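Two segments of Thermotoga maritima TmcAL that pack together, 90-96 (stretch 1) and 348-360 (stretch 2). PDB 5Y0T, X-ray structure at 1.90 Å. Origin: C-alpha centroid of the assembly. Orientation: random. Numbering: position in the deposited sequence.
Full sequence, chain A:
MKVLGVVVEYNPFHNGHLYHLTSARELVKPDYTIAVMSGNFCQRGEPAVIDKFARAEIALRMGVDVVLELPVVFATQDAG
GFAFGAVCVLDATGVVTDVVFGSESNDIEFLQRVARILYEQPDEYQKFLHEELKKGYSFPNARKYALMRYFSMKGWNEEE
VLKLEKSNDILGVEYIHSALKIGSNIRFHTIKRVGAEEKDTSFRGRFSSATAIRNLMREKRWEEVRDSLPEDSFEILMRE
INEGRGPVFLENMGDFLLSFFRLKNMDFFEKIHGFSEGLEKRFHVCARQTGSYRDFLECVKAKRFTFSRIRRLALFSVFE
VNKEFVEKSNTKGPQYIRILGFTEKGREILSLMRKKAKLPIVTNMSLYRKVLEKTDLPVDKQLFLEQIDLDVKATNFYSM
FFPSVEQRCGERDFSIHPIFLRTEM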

# COMPACT_ATOMS: atom_id res chain seq x y z
N LEU A 90 32.35 -1.59 0.31
CA LEU A 90 33.67 -1.79 -0.30
C LEU A 90 34.75 -2.02 0.76
O LEU A 90 35.53 -2.97 0.66
CB LEU A 90 34.04 -0.58 -1.17
CG LEU A 90 33.15 -0.50 -2.41
CD1 LEU A 90 33.52 0.70 -3.29
CD2 LEU A 90 33.23 -1.80 -3.22
N ASP A 91 34.80 -1.16 1.77
CA ASP A 91 35.77 -1.34 2.83
C ASP A 91 35.60 -2.69 3.56
O ASP A 91 36.57 -3.30 3.97
CB ASP A 91 35.66 -0.19 3.84
CG ASP A 91 36.66 -0.33 4.97
OD1 ASP A 91 37.84 0.00 4.75
OD2 ASP A 91 36.25 -0.77 6.06
N ALA A 92 34.36 -3.15 3.69
CA ALA A 92 34.09 -4.37 4.45
C ALA A 92 34.56 -5.64 3.73
O ALA A 92 34.72 -6.69 4.36
CB ALA A 92 32.61 -4.48 4.77
N THR A 93 34.77 -5.54 2.42
CA THR A 93 35.25 -6.70 1.66
C THR A 93 36.60 -7.15 2.18
O THR A 93 36.97 -8.31 2.04
CB THR A 93 35.42 -6.39 0.17
OG1 THR A 93 36.41 -5.36 0.04
CG2 THR A 93 34.09 -5.91 -0.45
N GLY A 94 37.34 -6.19 2.75
CA GLY A 94 38.67 -6.46 3.29
C GLY A 94 39.75 -6.47 2.23
O GLY A 94 40.92 -6.75 2.55
N VAL A 95 39.37 -6.36 0.97
CA VAL A 95 40.35 -6.41 -0.13
C VAL A 95 40.49 -5.18 -1.04
O VAL A 95 41.47 -5.07 -1.79
CB VAL A 95 40.04 -7.61 -1.04
CG1 VAL A 95 40.09 -8.92 -0.23
CG2 VAL A 95 38.67 -7.43 -1.70
N VAL A 96 39.55 -4.25 -0.97
CA VAL A 96 39.54 -3.14 -1.92
C VAL A 96 40.61 -2.13 -1.53
O VAL A 96 40.68 -1.77 -0.36
CB VAL A 96 38.16 -2.47 -1.99
CG1 VAL A 96 38.26 -1.09 -2.67
CG2 VAL A 96 37.17 -3.38 -2.74
N GLU A 348 38.49 -16.13 -7.35
CA GLU A 348 39.75 -15.95 -6.65
C GLU A 348 39.66 -14.83 -5.62
O GLU A 348 40.12 -15.00 -4.49
CB GLU A 348 40.88 -15.67 -7.65
CG GLU A 348 41.08 -16.79 -8.68
CD GLU A 348 41.94 -16.37 -9.86
OE1 GLU A 348 42.50 -15.24 -9.84
OE2 GLU A 348 42.06 -17.16 -10.82
N ILE A 349 39.07 -13.69 -5.99
CA ILE A 349 39.02 -12.57 -5.04
C ILE A 349 37.87 -12.80 -4.05
O ILE A 349 37.96 -12.42 -2.89
CB ILE A 349 38.89 -11.18 -5.74
CG1 ILE A 349 39.09 -10.03 -4.74
CG2 ILE A 349 37.54 -11.01 -6.44
CD1 ILE A 349 40.46 -10.09 -4.03
N LEU A 350 36.83 -13.50 -4.48
CA LEU A 350 35.75 -13.81 -3.54
C LEU A 350 36.24 -14.76 -2.45
O LEU A 350 35.89 -14.62 -1.28
CB LEU A 350 34.55 -14.40 -4.29
CG LEU A 350 33.34 -14.74 -3.42
CD1 LEU A 350 32.90 -13.50 -2.63
CD2 LEU A 350 32.20 -15.27 -4.29
N SER A 351 37.09 -15.70 -2.84
CA SER A 351 37.68 -16.61 -1.88
C SER A 351 38.52 -15.86 -0.82
O SER A 351 38.47 -16.17 0.38
CB SER A 351 38.52 -17.66 -2.62
OG SER A 351 39.19 -18.50 -1.70
N LEU A 352 39.27 -14.87 -1.26
CA LEU A 352 40.05 -14.06 -0.34
C LEU A 352 39.14 -13.22 0.57
O LEU A 352 39.41 -13.09 1.76
CB LEU A 352 41.01 -13.14 -1.10
CG LEU A 352 41.99 -12.39 -0.19
CD1 LEU A 352 42.87 -13.38 0.59
CD2 LEU A 352 42.86 -11.45 -1.00
N MET A 353 38.07 -12.67 0.01
CA MET A 353 37.08 -11.94 0.80
C MET A 353 36.52 -12.80 1.93
O MET A 353 36.29 -12.29 3.02
CB MET A 353 35.92 -11.45 -0.08
CG MET A 353 36.29 -10.26 -0.95
SD MET A 353 34.99 -9.86 -2.13
CE MET A 353 33.59 -9.72 -1.03
N ARG A 354 36.32 -14.08 1.67
CA ARG A 354 35.78 -14.94 2.73
C ARG A 354 36.74 -15.00 3.91
O ARG A 354 36.32 -15.15 5.06
CB ARG A 354 35.46 -16.34 2.21
CG ARG A 354 34.31 -16.35 1.20
CD ARG A 354 33.81 -17.77 0.91
NE ARG A 354 32.94 -17.82 -0.26
CZ ARG A 354 31.64 -17.55 -0.24
NH1 ARG A 354 30.92 -17.63 -1.36
NH2 ARG A 354 31.04 -17.20 0.90
N LYS A 355 38.03 -14.86 3.64
CA LYS A 355 39.01 -14.82 4.72
C LYS A 355 39.12 -13.43 5.35
O LYS A 355 39.34 -13.31 6.55
CB LYS A 355 40.39 -15.27 4.24
CG LYS A 355 40.44 -16.70 3.68
CD LYS A 355 41.84 -17.02 3.15
CE LYS A 355 41.96 -18.46 2.63
NZ LYS A 355 41.24 -18.68 1.34
N LYS A 356 39.06 -12.39 4.52
CA LYS A 356 39.37 -11.04 5.01
C LYS A 356 38.18 -10.11 5.31
O LYS A 356 38.38 -9.04 5.89
CB LYS A 356 40.28 -10.35 3.99
CG LYS A 356 41.61 -11.06 3.79
CD LYS A 356 42.60 -10.17 3.04
CE LYS A 356 44.01 -10.76 3.01
NZ LYS A 356 44.55 -11.02 4.38
N ALA A 357 36.97 -10.52 4.96
CA ALA A 357 35.84 -9.57 5.02
C ALA A 357 35.45 -9.28 6.46
O ALA A 357 35.64 -10.11 7.34
CB ALA A 357 34.65 -10.09 4.26
N LYS A 358 34.94 -8.07 6.69
CA LYS A 358 34.53 -7.65 8.03
C LYS A 358 33.02 -7.75 8.22
O LYS A 358 32.52 -7.41 9.28
CB LYS A 358 34.97 -6.20 8.30
CG LYS A 358 36.41 -5.87 7.89
CD LYS A 358 36.63 -4.35 7.84
CE LYS A 358 37.97 -3.99 7.21
NZ LYS A 358 38.35 -2.58 7.52
N LEU A 359 32.30 -8.17 7.18
CA LEU A 359 30.86 -8.41 7.25
C LEU A 359 30.57 -9.80 6.70
O LEU A 359 31.31 -10.26 5.84
CB LEU A 359 30.06 -7.37 6.46
CG LEU A 359 30.05 -5.91 6.93
CD1 LEU A 359 29.33 -5.02 5.91
CD2 LEU A 359 29.38 -5.82 8.29
N PRO A 360 29.50 -10.45 7.18
CA PRO A 360 29.09 -11.77 6.66
C PRO A 360 28.79 -11.68 5.17
O PRO A 360 28.18 -10.71 4.72
CB PRO A 360 27.81 -12.09 7.45
CG PRO A 360 27.90 -11.25 8.67
CD PRO A 360 28.59 -9.98 8.24

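Val-95 forms the apolar centre of the contact. Its CA-to-CB bond points toward stretch 2, and its side chain packs against three apolar residues of the helix there. Val-95 CB lies 3.9 Å from Ile-349 CD1. Val-95 CG1 is 3.8 Å from Leu-352 CD2, and Val-95 CG2 is 3.8 Å from Met-353 CG. Ile-349 and Met-353 are one helical turn apart, with Leu-352 just before Met-353, so all three can reach the same valine. Ile-349 and Leu-352 set off sideways, but the ends of their side chains come nearer. The aliphatic part of Lys-356 extends this patch, with Lys-356 CD 4.3 Å from Val-95 CG1. The end of that lysine then leads away.

Met-353 also touches Thr-93. The methyl CE of Met-353 is 3.9 Å from Thr-93 CG2. Met-353 CG is 3.6 Å from Thr-93 O. The hydroxyl of Thr-93 is occupied within its own stretch. Thr-93 OG1 donates to Leu-90 O at 2.6 Å and accepts from Val-95 N at 3.3 Å. These bonds tie the turn that carries Val-95 back to the preceding helix.

Gly-94 sits close to the end of the second helix. Gly-94 CA is 3.7 Å from Lys-356 O. Its phi is positive, which by itself favours glycine. An ideal CB on Gly-94 would also lie 2.3 Å from Lys-356 O, a clash. The absence of a side chain therefore allows the backbones to come this close.

Ala-357 is the first residue of stretch 2 to leave helical phi/psi. Ala-357 CA makes CA-H...O contacts with two carbonyls, 3.2 Å from Ala-92 O and 3.4 Å from Thr-93 O. The backbones are near here, with Thr-93 CA 4.5 Å from Ala-357 CA. Ala-92 O also accepts a hydrogen bond from Lys-358 N at 2.7 Å. The bond is short, and its N-H...acceptor angle of 166° makes it nearly straight. It is the only backbone-to-backbone hydrogen bond between the stretches. Beside it, Ala-92 CB packs 3.5 Å from Leu-359 CD1, a second apolar contact, apart from the one at Val-95.

The polar edge is a salt bridge. Lys-358 NZ donates a hydrogen bond to Asp-91 OD2 at 3.1 Å. Both side chains start sideways, and their ends come nearer. The extended outer part of the lysine chain, with chi2 to chi4 all t, carries NZ to the carboxylate. Asp-91 OD1 is hydrogen-bonded elsewhere in the structure. Lys-358 thus holds stretch 1 at two points, through its backbone N and through NZ.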